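Local coordinates for protein NAD-dependent aldehyde dehydrogenase (Sinorhizobium meliloti, PDB 3U4J) that probably oxidises aldehydes with NAD or NADP as acceptor, as other members of the aldehyde dehydrogenase family do, and binds calcium, at residues A[61-66]-A[232-237]; A[192-197]-A[202-207]. All coordinates share one frame; numbering follows the deposited sequence.

Overall arrangement
Contact 1 and contact 2 are neighbours in one region of the fold, their centres about 14 Å apart, and along the chain contact 2 is nested inside the loop that contact 1 closes. Contact 1 joins two helices, 60-75 and 231-237, that are distant in sequence; its valine and leucine core gives way on one side to an exposed arginine. Contact 2 is wholly buried and local, with strand 191-195 and the proline after it set against the first turn of helix 202-214. No hydrogen bond crosses either pairing. The two meet where L235 and the backbone O of A66 pack on V193, and L235 also on K195, so both helices of contact 1 rest on the strand of contact 2.

Contact 1. Residues A[61-66]-A[232-237]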
loop_
_atom_site.group_PDB
_atom_site.type_symbol
_atom_site.label_atom_id
_atom_site.label_comp_id
_atom_site.label_asym_id
_atom_site.label_seq_id
_atom_site.Cartn_x
_atom_site.Cartn_y
_atom_site.Cartn_z
ATOM N N ASP A 61 -30.234 2.808 -30.860
ATOM C CA ASP A 61 -30.993 3.660 -29.947
ATOM C C ASP A 61 -31.347 2.986 -28.615
ATOM O O ASP A 61 -31.397 3.657 -27.589
ATOM C CB ASP A 61 -32.273 4.168 -30.619
ATOM C CG ASP A 61 -31.986 5.257 -31.663
ATOM O OD1 ASP A 61 -31.178 6.166 -31.370
ATOM O OD2 ASP A 61 -32.571 5.207 -32.767
ATOM N N ASP A 62 -31.644 1.692 -28.641
ATOM C CA ASP A 62 -31.888 0.940 -27.396
ATOM C C ASP A 62 -30.646 1.036 -26.484
ATOM O O ASP A 62 -30.777 1.274 -25.286
ATOM C CB ASP A 62 -32.205 -0.549 -27.684
ATOM C CG ASP A 62 -33.548 -0.755 -28.438
ATOM O OD1 ASP A 62 -33.618 -1.693 -29.283
ATOM O OD2 ASP A 62 -34.532 -0.018 -28.196
ATOM N N VAL A 63 -29.456 0.896 -27.074
ATOM C CA VAL A 63 -28.200 0.937 -26.322
ATOM C C VAL A 63 -27.927 2.319 -25.753
ATOM O O VAL A 63 -27.522 2.436 -24.598
ATOM C CB VAL A 63 -26.997 0.368 -27.130
ATOM C CG1 VAL A 63 -25.695 0.450 -26.299
ATOM C CG2 VAL A 63 -27.265 -1.074 -27.505
ATOM N N ARG A 64 -28.203 3.372 -26.528
ATOM C CA ARG A 64 -28.025 4.737 -26.029
ATOM C C ARG A 64 -28.935 5.043 -24.850
ATOM O O ARG A 64 -28.523 5.756 -23.932
ATOM C CB ARG A 64 -28.214 5.779 -27.147
ATOM C CG ARG A 64 -27.086 5.776 -28.201
ATOM C CD ARG A 64 -27.326 6.856 -29.304
ATOM N NE ARG A 64 -26.728 6.412 -30.561
ATOM C CZ ARG A 64 -27.413 6.068 -31.642
ATOM N NH1 ARG A 64 -28.733 6.151 -31.668
ATOM N NH2 ARG A 64 -26.765 5.664 -32.718
ATOM N N LYS A 65 -30.156 4.503 -24.865
ATOM C CA LYS A 65 -31.053 4.586 -23.699
ATOM C C LYS A 65 -30.438 3.997 -22.414
ATOM O O LYS A 65 -30.607 4.553 -21.335
ATOM C CB LYS A 65 -32.371 3.855 -23.957
ATOM C CG LYS A 65 -33.439 4.727 -24.669
ATOM C CD LYS A 65 -34.773 3.984 -24.860
ATOM C CE LYS A 65 -35.667 4.697 -25.914
ATOM N NZ LYS A 65 -36.812 3.815 -26.326
ATOM N N ALA A 66 -29.805 2.838 -22.529
ATOM C CA ALA A 66 -29.103 2.222 -21.392
ATOM C C ALA A 66 -27.954 3.103 -20.891
ATOM O O ALA A 66 -27.802 3.316 -19.681
ATOM C CB ALA A 66 -28.581 0.865 -21.801
ATOM N N GLY A 232 -21.499 -2.674 -29.623
ATOM C CA GLY A 232 -20.070 -2.451 -29.489
ATOM C C GLY A 232 -19.616 -1.083 -29.970
ATOM O O GLY A 232 -18.942 -0.366 -29.239
ATOM N N GLN A 233 -20.001 -0.717 -31.186
ATOM C CA GLN A 233 -19.735 0.634 -31.713
ATOM C C GLN A 233 -20.331 1.737 -30.843
ATOM O O GLN A 233 -19.663 2.728 -30.567
ATOM C CB GLN A 233 -20.229 0.794 -33.158
ATOM C CG GLN A 233 -19.406 0.021 -34.168
ATOM C CD GLN A 233 -19.496 0.556 -35.592
ATOM O OE1 GLN A 233 -20.587 0.897 -36.095
ATOM N NE2 GLN A 233 -18.344 0.610 -36.267
ATOM N N VAL A 234 -21.577 1.573 -30.405
ATOM C CA VAL A 234 -22.193 2.602 -29.567
ATOM C C VAL A 234 -21.413 2.795 -28.265
ATOM O O VAL A 234 -21.068 3.919 -27.927
ATOM C CB VAL A 234 -23.678 2.337 -29.276
ATOM C CG1 VAL A 234 -24.203 3.301 -28.165
ATOM C CG2 VAL A 234 -24.493 2.486 -30.562
ATOM N N LEU A 235 -21.120 1.704 -27.557
ATOM C CA LEU A 235 -20.364 1.808 -26.292
ATOM C C LEU A 235 -18.988 2.451 -26.489
ATOM O O LEU A 235 -18.559 3.272 -25.673
ATOM C CB LEU A 235 -20.254 0.452 -25.589
ATOM C CG LEU A 235 -21.600 -0.063 -25.046
ATOM C CD1 LEU A 235 -21.449 -1.484 -24.519
ATOM C CD2 LEU A 235 -22.180 0.878 -23.971
ATOM N N ALA A 236 -18.326 2.129 -27.605
ATOM C CA ALA A 236 -17.003 2.689 -27.853
ATOM C C ALA A 236 -17.007 4.128 -28.410
ATOM O O ALA A 236 -16.008 4.871 -28.249
ATOM C CB ALA A 236 -16.188 1.738 -28.726
ATOM N N GLU A 237 -18.110 4.548 -29.044
ATOM C CA GLU A 237 -18.167 5.953 -29.504
ATOM C C GLU A 237 -19.030 6.934 -28.696
ATOM O O GLU A 237 -18.798 8.136 -28.768
ATOM C CB GLU A 237 -18.374 6.082 -31.031
ATOM C CG GLU A 237 -19.390 5.147 -31.634
ATOM C CD GLU A 237 -19.420 5.157 -33.183
ATOM O OE1 GLU A 237 -18.445 4.696 -33.833
ATOM O OE2 GLU A 237 -20.452 5.594 -33.737
#
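R64 reaches back one turn of its own helix to D61, its NH1 forming a salt bridge to D61 OD1 that is short in the model, 2.5 Å, while the aliphatic part of the same side chain lies against V234 of the second helix. With CG anti to the carbonyl carbon (chi1 -70°) and the chain extended from there to NE, R64 crosses the V234 side chain at about a right angle, and its CG comes 3.8 Å from V234 CG1. V234 CG2 lies loosely and obliquely beside the guanidinium. E237 does not close a second bridge, since its OE2 stays 6.4 Å from R64 NH2.

Beneath this exposed flank the two valines slide past each other in opposite directions. V63 CG1 sits 3.7 Å from V234 CG1, each of these methyls lying anti to its own backbone nitrogen, and L235 CD2 adds a looser contact at 4.2 Å from V63 CG1. The short helical segments cross at -40° with their axes 9.5 Å apart. Helix 231-237 begins at the end of a GxGxxA sequence (G226, G228, A231) that resembles the Rossmann type, consistent with the dinucleotide-binding fold of aldehyde dehydrogenases, and V63 touches residues of this possible motif. At the start of helix 60-75, the D62 carboxylate accepts the backbone N-H of S59 at OD1 and that of A35 at OD2. V234 also packs on A60, and L235 on V67.

Contact 2. Residues A[192-197]-A[202-207]; sequences VVLKPS and GTSIRL
S204 meets L194 and P196 from the first turn of helix 202-214. G202 opens that turn with its N hydrogen-bonded to E112 OE1, and T203 follows with OG1 bonded to E109 OE2, which ties the start of the helix to helix 102-113. At S204 the side chain points toward the strand. Its CB touches both apolar groups, L194 CD2 at 3.8 Å and P196 CG at 3.7 Å, which approach it from directions roughly at right angles. The hydroxyl OG, anti to the carbonyl carbon (chi1 -62°), lies 3.6 Å from P196 CB. With CG anti to the backbone N (chi1 177°), L194 extends toward the helix and CD2 makes the contact. This is the first strand-to-helix step of a beta-alpha-beta unit, strand 191-195, helix 202-214 and strand 221-223, in which the turn after the strand sets P196 against S204. L207 points back toward the strand and joins L194 on F221. On the strand's far face K195 NZ donates to P196 O at 2.8 Å, approaching 32° out of the carbonyl plane, and donates also to G226 O.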
loop_
_atom_site.group_PDB
_atom_site.type_symbol
_atom_site.label_atom_id
_atom_site.label_comp_id
_atom_site.label_asym_id
_atom_site.label_seq_id
_atom_site.Cartn_x
_atom_site.Cartn_y
_atom_site.Cartn_z
ATOM N N VAL A 192 -22.913 1.011 -14.900
ATOM C CA VAL A 192 -22.469 0.187 -16.016
ATOM C C VAL A 192 -23.576 -0.164 -17.011
ATOM O O VAL A 192 -24.762 -0.225 -16.654
ATOM C CB VAL A 192 -21.814 -1.147 -15.530
ATOM C CG1 VAL A 192 -20.695 -0.874 -14.544
ATOM C CG2 VAL A 192 -22.850 -2.124 -14.960
ATOM N N VAL A 193 -23.164 -0.409 -18.249
ATOM C CA VAL A 193 -24.009 -1.069 -19.215
ATOM C C VAL A 193 -23.286 -2.333 -19.634
ATOM O O VAL A 193 -22.170 -2.278 -20.176
ATOM C CB VAL A 193 -24.321 -0.168 -20.463
ATOM C CG1 VAL A 193 -25.169 -0.920 -21.475
ATOM C CG2 VAL A 193 -25.049 1.128 -20.027
ATOM N N LEU A 194 -23.928 -3.461 -19.367
ATOM C CA LEU A 194 -23.369 -4.783 -19.619
ATOM C C LEU A 194 -23.937 -5.297 -20.927
ATOM O O LEU A 194 -25.158 -5.343 -21.090
ATOM C CB LEU A 194 -23.758 -5.767 -18.490
ATOM C CG LEU A 194 -23.314 -7.243 -18.597
ATOM C CD1 LEU A 194 -21.807 -7.330 -18.702
ATOM C CD2 LEU A 194 -23.789 -8.080 -17.421
ATOM N N LYS A 195 -23.044 -5.684 -21.843
ATOM C CA LYS A 195 -23.413 -6.290 -23.114
ATOM C C LYS A 195 -22.843 -7.717 -23.245
ATOM O O LYS A 195 -21.658 -7.882 -23.557
ATOM C CB LYS A 195 -22.897 -5.416 -24.254
ATOM C CG LYS A 195 -23.658 -5.618 -25.559
ATOM C CD LYS A 195 -23.071 -6.682 -26.369
ATOM C CE LYS A 195 -24.127 -7.226 -27.328
ATOM N NZ LYS A 195 -23.587 -8.507 -27.825
ATOM N N PRO A 196 -23.653 -8.749 -22.962
ATOM C CA PRO A 196 -23.099 -10.102 -23.112
ATOM C C PRO A 196 -23.216 -10.592 -24.556
ATOM O O PRO A 196 -23.841 -9.924 -25.405
ATOM C CB PRO A 196 -23.962 -10.938 -22.184
ATOM C CG PRO A 196 -25.303 -10.210 -22.185
ATOM C CD PRO A 196 -25.022 -8.761 -22.405
ATOM N N SER A 197 -22.613 -11.743 -24.833
ATOM C CA SER A 197 -22.664 -12.311 -26.162
ATOM C C SER A 197 -24.096 -12.627 -26.600
ATOM O O SER A 197 -24.919 -13.064 -25.808
ATOM C CB SER A 197 -21.844 -13.601 -26.213
ATOM O OG SER A 197 -22.097 -14.259 -27.432
ATOM N N GLY A 202 -28.492 -15.093 -21.047
ATOM C CA GLY A 202 -29.437 -15.432 -19.989
ATOM C C GLY A 202 -28.889 -15.188 -18.594
ATOM O O GLY A 202 -29.532 -14.512 -17.780
ATOM N N THR A 203 -27.701 -15.712 -18.288
ATOM C CA THR A 203 -27.195 -15.469 -16.912
ATOM C C THR A 203 -26.867 -13.996 -16.628
ATOM O O THR A 203 -26.981 -13.556 -15.476
ATOM C CB THR A 203 -26.021 -16.400 -16.485
ATOM O OG1 THR A 203 -24.918 -16.187 -17.344
ATOM C CG2 THR A 203 -26.446 -17.834 -16.526
ATOM N N SER A 204 -26.497 -13.226 -17.659
ATOM C CA SER A 204 -26.168 -11.810 -17.469
ATOM C C SER A 204 -27.383 -10.927 -17.194
ATOM O O SER A 204 -27.305 -9.971 -16.443
ATOM C CB SER A 204 -25.381 -11.270 -18.679
ATOM O OG SER A 204 -24.155 -12.008 -18.768
ATOM N N ILE A 205 -28.502 -11.250 -17.827
ATOM C CA ILE A 205 -29.748 -10.557 -17.582
ATOM C C ILE A 205 -30.208 -10.957 -16.180
ATOM O O ILE A 205 -30.620 -10.102 -15.383
ATOM C CB ILE A 205 -30.813 -10.958 -18.657
ATOM C CG1 ILE A 205 -30.539 -10.210 -19.970
ATOM C CG2 ILE A 205 -32.225 -10.700 -18.151
ATOM C CD1 ILE A 205 -31.261 -10.829 -21.185
ATOM N N ARG A 206 -30.122 -12.246 -15.869
ATOM C CA ARG A 206 -30.450 -12.672 -14.500
ATOM C C ARG A 206 -29.586 -11.950 -13.456
ATOM O O ARG A 206 -30.091 -11.559 -12.404
ATOM C CB ARG A 206 -30.389 -14.212 -14.290
ATOM C CG ARG A 206 -31.470 -15.023 -15.005
ATOM C CD ARG A 206 -32.885 -14.748 -14.504
ATOM N NE ARG A 206 -33.116 -15.316 -13.171
ATOM C CZ ARG A 206 -33.471 -14.609 -12.094
ATOM N NH1 ARG A 206 -33.656 -13.298 -12.171
ATOM N NH2 ARG A 206 -33.662 -15.222 -10.928
ATOM N N LEU A 207 -28.302 -11.751 -13.748
ATOM C CA LEU A 207 -27.422 -11.071 -12.774
ATOM C C LEU A 207 -27.900 -9.635 -12.535
ATOM O O LEU A 207 -27.920 -9.174 -11.385
ATOM C CB LEU A 207 -25.959 -11.082 -13.244
ATOM C CG LEU A 207 -24.858 -10.514 -12.368
ATOM C CD1 LEU A 207 -24.851 -11.164 -10.962
ATOM C CD2 LEU A 207 -23.489 -10.724 -13.051
#